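Local coordinates for coproheme decarboxylase (Thermus thermophilus, PDB 1VDH), which catalyses the hydrogen peroxide-dependent, stepwise decarboxylation of Fe-coproporphyrin III to heme b, the last step of coproporphyrin-dependent heme biosynthesis, at residues 23-29 with 98-102; 37-41 with 243-249. Numbering follows the deposited sequence.

Contact 1: 23-29 with 98-102; sequences LLDFARW and FARYL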
loop_
_atom_site.group_PDB
_atom_site.type_symbol
_atom_site.label_atom_id
_atom_site.label_comp_id
_atom_site.label_asym_id
_atom_site.label_seq_id
_atom_site.Cartn_x
_atom_site.Cartn_y
_atom_site.Cartn_z
ATOM N N LEU A 23 0.813 5.987 -18.258
ATOM C CA LEU A 23 1.570 4.843 -18.755
ATOM C C LEU A 23 1.055 4.517 -20.148
ATOM O O LEU A 23 -0.152 4.566 -20.403
ATOM C CB LEU A 23 1.380 3.630 -17.843
ATOM C CG LEU A 23 2.148 3.629 -16.521
ATOM C CD1 LEU A 23 1.596 2.530 -15.634
ATOM C CD2 LEU A 23 3.651 3.424 -16.779
ATOM N N LEU A 24 1.969 4.185 -21.051
ATOM C CA LEU A 24 1.593 3.849 -22.415
ATOM C C LEU A 24 1.379 2.349 -22.581
ATOM O O LEU A 24 2.172 1.536 -22.102
ATOM C CB LEU A 24 2.670 4.333 -23.391
ATOM C CG LEU A 24 2.495 3.944 -24.865
ATOM C CD1 LEU A 24 1.298 4.674 -25.464
ATOM C CD2 LEU A 24 3.766 4.273 -25.638
ATOM N N ASP A 25 0.267 1.978 -23.202
ATOM C CA ASP A 25 0.004 0.573 -23.462
ATOM C C ASP A 25 0.753 0.308 -24.772
ATOM O O ASP A 25 0.187 0.442 -25.861
ATOM C CB ASP A 25 -1.499 0.319 -23.631
ATOM C CG ASP A 25 -1.839 -1.168 -23.751
ATOM O OD1 ASP A 25 -0.955 -1.977 -24.106
ATOM O OD2 ASP A 25 -3.006 -1.526 -23.495
ATOM N N PHE A 26 2.039 -0.016 -24.650
ATOM C CA PHE A 26 2.903 -0.283 -25.802
ATOM C C PHE A 26 2.338 -1.311 -26.775
ATOM O O PHE A 26 2.269 -1.055 -27.975
ATOM C CB PHE A 26 4.298 -0.733 -25.345
ATOM C CG PHE A 26 5.188 0.392 -24.901
ATOM C CD1 PHE A 26 5.057 0.944 -23.630
ATOM C CD2 PHE A 26 6.163 0.899 -25.754
ATOM C CE1 PHE A 26 5.884 1.990 -23.216
ATOM C CE2 PHE A 26 6.995 1.944 -25.354
ATOM C CZ PHE A 26 6.856 2.493 -24.081
ATOM N N ALA A 27 1.943 -2.469 -26.250
ATOM C CA ALA A 27 1.391 -3.546 -27.062
ATOM C C ALA A 27 0.218 -3.093 -27.926
ATOM O O ALA A 27 0.190 -3.364 -29.128
ATOM C CB ALA A 27 0.969 -4.710 -26.173
ATOM N N ARG A 28 -0.743 -2.401 -27.318
ATOM C CA ARG A 28 -1.913 -1.921 -28.049
ATOM C C ARG A 28 -1.595 -0.813 -29.042
ATOM O O ARG A 28 -2.105 -0.817 -30.159
ATOM C CB ARG A 28 -3.002 -1.444 -27.090
ATOM C CG ARG A 28 -3.925 -2.543 -26.588
ATOM C CD ARG A 28 -5.371 -2.242 -26.967
ATOM N NE ARG A 28 -5.838 -0.968 -26.416
ATOM C CZ ARG A 28 -6.707 -0.159 -27.016
ATOM N NH1 ARG A 28 -7.068 0.973 -26.429
ATOM N NH2 ARG A 28 -7.211 -0.471 -28.205
ATOM N N TRP A 29 -0.755 0.133 -28.635
ATOM C CA TRP A 29 -0.393 1.243 -29.505
ATOM C C TRP A 29 0.384 0.808 -30.745
ATOM O O TRP A 29 0.012 1.149 -31.868
ATOM C CB TRP A 29 0.415 2.291 -28.740
ATOM C CG TRP A 29 0.933 3.384 -29.628
ATOM C CD1 TRP A 29 2.225 3.570 -30.033
ATOM C CD2 TRP A 29 0.168 4.433 -30.231
ATOM N NE1 TRP A 29 2.311 4.671 -30.854
ATOM C CE2 TRP A 29 1.063 5.221 -30.990
ATOM C CE3 TRP A 29 -1.190 4.787 -30.203
ATOM C CZ2 TRP A 29 0.647 6.345 -31.712
ATOM C CZ3 TRP A 29 -1.604 5.907 -30.923
ATOM C CH2 TRP A 29 -0.687 6.670 -31.666
ATOM N N PHE A 98 -5.773 9.205 -28.459
ATOM C CA PHE A 98 -4.467 8.774 -27.967
ATOM C C PHE A 98 -4.564 8.228 -26.540
ATOM O O PHE A 98 -3.906 7.243 -26.204
ATOM C CB PHE A 98 -3.452 9.922 -28.027
ATOM C CG PHE A 98 -2.074 9.533 -27.555
ATOM C CD1 PHE A 98 -1.367 8.516 -28.193
ATOM C CD2 PHE A 98 -1.497 10.160 -26.454
ATOM C CE1 PHE A 98 -0.106 8.124 -27.739
ATOM C CE2 PHE A 98 -0.235 9.775 -25.993
ATOM C CZ PHE A 98 0.460 8.754 -26.636
ATOM N N ALA A 99 -5.407 8.855 -25.719
ATOM C CA ALA A 99 -5.601 8.439 -24.332
ATOM C C ALA A 99 -6.205 7.039 -24.197
ATOM O O ALA A 99 -6.207 6.463 -23.108
ATOM C CB ALA A 99 -6.455 9.451 -23.593
ATOM N N ARG A 100 -6.752 6.502 -25.287
ATOM C CA ARG A 100 -7.317 5.155 -25.251
ATOM C C ARG A 100 -6.173 4.162 -25.044
ATOM O O ARG A 100 -6.389 3.029 -24.623
ATOM C CB ARG A 100 -8.051 4.821 -26.556
ATOM C CG ARG A 100 -9.207 5.751 -26.903
ATOM C CD ARG A 100 -9.950 5.269 -28.150
ATOM N NE ARG A 100 -10.781 6.311 -28.756
ATOM C CZ ARG A 100 -11.815 6.907 -28.164
ATOM N NH1 ARG A 100 -12.501 7.843 -28.811
ATOM N NH2 ARG A 100 -12.174 6.574 -26.932
ATOM N N TYR A 101 -4.954 4.608 -25.348
ATOM C CA TYR A 101 -3.758 3.785 -25.202
ATOM C C TYR A 101 -2.949 4.192 -23.967
ATOM O O TYR A 101 -1.796 3.784 -23.807
ATOM C CB TYR A 101 -2.887 3.908 -26.458
ATOM C CG TYR A 101 -3.632 3.585 -27.733
ATOM C CD1 TYR A 101 -3.657 2.286 -28.236
ATOM C CD2 TYR A 101 -4.331 4.576 -28.423
ATOM C CE1 TYR A 101 -4.363 1.977 -29.397
ATOM C CE2 TYR A 101 -5.042 4.277 -29.584
ATOM C CZ TYR A 101 -5.053 2.976 -30.064
ATOM O OH TYR A 101 -5.752 2.671 -31.211
ATOM N N LEU A 102 -3.557 4.997 -23.102
ATOM C CA LEU A 102 -2.893 5.456 -21.884
ATOM C C LEU A 102 -3.646 5.085 -20.617
ATOM O O LEU A 102 -4.874 4.953 -20.616
ATOM C CB LEU A 102 -2.719 6.978 -21.903
ATOM C CG LEU A 102 -1.893 7.605 -23.025
ATOM C CD1 LEU A 102 -1.924 9.120 -22.872
ATOM C CD2 LEU A 102 -0.465 7.073 -22.986
#
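One phenol ring, that of Tyr-101, is held on both faces at once: the guanidinium of Arg-28 lies flat on one (centres 4.6 Å apart, planes at 17°), while the edge of Trp-29 meets the other, T-shaped. Phe-98 extends this aromatic cluster by turning its own edge to the face of Trp-29, planes at 89°. The setting is the end of an antiparallel strand pair in the dimeric alpha-beta barrel fold, where strand 10-24 runs out into helix 26-31 beside the start of strand 102-116. Leu-24 and Leu-102 form a non-hydrogen-bonded pair there, their side chains on the same face of the sheet and in contact. Just beyond, Asp-25 N donates to Tyr-101 O (2.8 Å), and Asp-25 then serves as N-cap, its OD1 accepting from Arg-28 N. From the first turn of this helix the Arg-28 side chain points toward 98-102 and reaches the tyrosine. While stacked, the guanidinium also donates at its edge, from Arg-28 NH1 to Arg-100 O, 2.8 Å away.

Contact 2: 37-41 with 243-249; sequences REDAW and LRAFLGL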
loop_
_atom_site.group_PDB
_atom_site.type_symbol
_atom_site.label_atom_id
_atom_site.label_comp_id
_atom_site.label_asym_id
_atom_site.label_seq_id
_atom_site.Cartn_x
_atom_site.Cartn_y
_atom_site.Cartn_z
ATOM N N ARG A 37 -3.312 5.137 -35.560
ATOM C CA ARG A 37 -2.202 5.803 -34.893
ATOM C C ARG A 37 -2.021 7.219 -35.433
ATOM O O ARG A 37 -1.902 8.172 -34.658
ATOM C CB ARG A 37 -0.917 4.986 -35.059
ATOM C CG ARG A 37 -0.982 3.607 -34.404
ATOM C CD ARG A 37 0.217 2.743 -34.768
ATOM N NE ARG A 37 1.473 3.360 -34.351
ATOM C CZ ARG A 37 2.681 2.929 -34.708
ATOM N NH1 ARG A 37 3.759 3.566 -34.279
ATOM N NH2 ARG A 37 2.812 1.857 -35.485
ATOM N N GLU A 38 -2.044 7.361 -36.760
ATOM C CA GLU A 38 -1.890 8.667 -37.397
ATOM C C GLU A 38 -3.015 9.615 -36.992
ATOM O O GLU A 38 -2.772 10.787 -36.706
ATOM C CB GLU A 38 -1.852 8.531 -38.925
ATOM C CG GLU A 38 -0.662 7.745 -39.470
ATOM C CD GLU A 38 0.687 8.376 -39.149
ATOM O OE1 GLU A 38 0.766 9.616 -39.010
ATOM O OE2 GLU A 38 1.681 7.622 -39.051
ATOM N N ASP A 39 -4.243 9.099 -36.966
ATOM C CA ASP A 39 -5.406 9.896 -36.580
ATOM C C ASP A 39 -5.279 10.378 -35.132
ATOM O O ASP A 39 -5.574 11.535 -34.823
ATOM C CB ASP A 39 -6.700 9.086 -36.749
ATOM C CG ASP A 39 -7.057 8.834 -38.215
ATOM O OD1 ASP A 39 -6.512 9.523 -39.104
ATOM O OD2 ASP A 39 -7.890 7.941 -38.477
ATOM N N ALA A 40 -4.835 9.484 -34.251
ATOM C CA ALA A 40 -4.659 9.830 -32.842
ATOM C C ALA A 40 -3.567 10.885 -32.718
ATOM O O ALA A 40 -3.694 11.835 -31.947
ATOM C CB ALA A 40 -4.295 8.591 -32.038
ATOM N N TRP A 41 -2.508 10.719 -33.505
ATOM C CA TRP A 41 -1.384 11.645 -33.516
ATOM C C TRP A 41 -1.810 13.046 -33.950
ATOM O O TRP A 41 -1.462 14.035 -33.302
ATOM C CB TRP A 41 -0.286 11.119 -34.446
ATOM C CG TRP A 41 0.865 12.060 -34.637
ATOM C CD1 TRP A 41 1.359 12.519 -35.825
ATOM C CD2 TRP A 41 1.668 12.656 -33.610
ATOM N NE1 TRP A 41 2.421 13.363 -35.601
ATOM C CE2 TRP A 41 2.632 13.465 -34.251
ATOM C CE3 TRP A 41 1.666 12.587 -32.210
ATOM C CZ2 TRP A 41 3.586 14.201 -33.542
ATOM C CZ3 TRP A 41 2.615 13.321 -31.503
ATOM C CH2 TRP A 41 3.562 14.117 -32.173
ATOM N N LEU A 243 8.485 13.435 -29.538
ATOM C CA LEU A 243 7.279 12.701 -29.143
ATOM C C LEU A 243 6.834 11.799 -30.289
ATOM O O LEU A 243 6.441 10.647 -30.074
ATOM C CB LEU A 243 6.150 13.663 -28.754
ATOM C CG LEU A 243 4.817 13.027 -28.334
ATOM C CD1 LEU A 243 5.040 12.016 -27.206
ATOM C CD2 LEU A 243 3.838 14.113 -27.899
ATOM N N ARG A 244 6.915 12.323 -31.510
ATOM C CA ARG A 244 6.543 11.556 -32.692
ATOM C C ARG A 244 7.416 10.309 -32.815
ATOM O O ARG A 244 6.905 9.211 -33.030
ATOM C CB ARG A 244 6.663 12.412 -33.961
ATOM C CG ARG A 244 6.457 11.611 -35.239
ATOM C CD ARG A 244 5.836 12.417 -36.372
ATOM N NE ARG A 244 6.760 13.364 -36.983
ATOM C CZ ARG A 244 6.860 13.574 -38.294
ATOM N NH1 ARG A 244 6.100 12.898 -39.149
ATOM N NH2 ARG A 244 7.704 14.486 -38.752
ATOM N N ALA A 245 8.726 10.485 -32.648
ATOM C CA ALA A 245 9.685 9.382 -32.735
ATOM C C ALA A 245 9.434 8.328 -31.656
ATOM O O ALA A 245 9.514 7.128 -31.917
ATOM C CB ALA A 245 11.115 9.912 -32.628
ATOM N N PHE A 246 9.145 8.795 -30.445
ATOM C CA PHE A 246 8.861 7.920 -29.310
ATOM C C PHE A 246 7.652 7.022 -29.610
ATOM O O PHE A 246 7.636 5.839 -29.259
ATOM C CB PHE A 246 8.588 8.768 -28.060
ATOM C CG PHE A 246 8.106 7.974 -26.878
ATOM C CD1 PHE A 246 8.966 7.115 -26.204
ATOM C CD2 PHE A 246 6.787 8.080 -26.445
ATOM C CE1 PHE A 246 8.517 6.370 -25.109
ATOM C CE2 PHE A 246 6.332 7.342 -25.356
ATOM C CZ PHE A 246 7.200 6.484 -24.686
ATOM N N LEU A 247 6.653 7.592 -30.281
ATOM C CA LEU A 247 5.441 6.859 -30.634
ATOM C C LEU A 247 5.603 6.027 -31.907
ATOM O O LEU A 247 4.650 5.402 -32.378
ATOM C CB LEU A 247 4.262 7.828 -30.760
ATOM C CG LEU A 247 3.974 8.614 -29.474
ATOM C CD1 LEU A 247 2.867 9.641 -29.700
ATOM C CD2 LEU A 247 3.603 7.649 -28.350
ATOM N N GLY A 248 6.819 6.019 -32.451
ATOM C CA GLY A 248 7.102 5.250 -33.651
ATOM C C GLY A 248 6.494 5.802 -34.926
ATOM O O GLY A 248 6.226 5.053 -35.867
ATOM N N LEU A 249 6.265 7.110 -34.960
ATOM C CA LEU A 249 5.690 7.747 -36.139
ATOM C C LEU A 249 6.689 8.694 -36.811
ATOM O O LEU A 249 6.314 9.323 -37.823
ATOM C CB LEU A 249 4.404 8.483 -35.762
ATOM C CG LEU A 249 3.296 7.593 -35.186
ATOM C CD1 LEU A 249 2.125 8.435 -34.739
ATOM C CD2 LEU A 249 2.856 6.571 -36.218
ATOM O OXT LEU A 249 7.837 8.798 -36.320
#
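Leu-243, on the last helix of the chain, sets its CG 3.9 Å from Trp-41 CZ3 and so meets the far end of an indole that reaches over from helix 34-56. One residue on, Arg-244 contributes the root of its side chain rather than its charge: CA lies over a face of the indole and CB stands 3.6 Å from Trp-41 CZ2, whereas the guanidinium forms a salt bridge with Glu-241. After Ala-245 and Phe-246 the helix ends, and Leu-247 points back toward helix 34-56, its CD1 4.1 Å from Trp-41 CE3. Its carbonyl does polar work as well, since Arg-37 NH1 donates to Leu-247 O at 2.8 Å and Trp-29 NE1 probably donates to the same oxygen. Gly-248 then closes the helix with a Schellman motif, illustrating a general rule of C-terminal capping: the chain reverses through positive phi, here 72°, a conformation that favours glycine. An ideal CB at this position would also clash, lying 3.0 Å from Arg-37 NH1. The two bonds back into the last turn run from Gly-248 N to Ala-245 O and from Leu-249 N to Arg-244 O. Leu-249, the C-terminal residue, is thereby turned toward helix 34-56, with CD1 3.6 Å from Trp-41 CB and CD2 over a face of the Arg-37 guanidinium, 3.7 Å from NH1.

From the N terminus, the chain leaves strand 10-24 through 23-29 and passes almost directly into helix 34-56, which carries 37-41. Contact 1 closes its loop when 98-102 returns after helix 83-95; contact 2 closes only at the C terminus, 202 residues beyond 37-41. Because 37-41 lies between the halves of contact 1 and 243-249 after both, the two loops cross. The centres of the two contacts are about 11 Å apart, and they touch each other: Trp-29 O lies 3.3 Å from Arg-37 CD, and Phe-98 CZ packs 3.7 Å from Leu-247 CD2. A strand end, two consecutive helices, the turn before strand 102-116 and the chain terminus thus converge away from the predicted coproheme-binding residues.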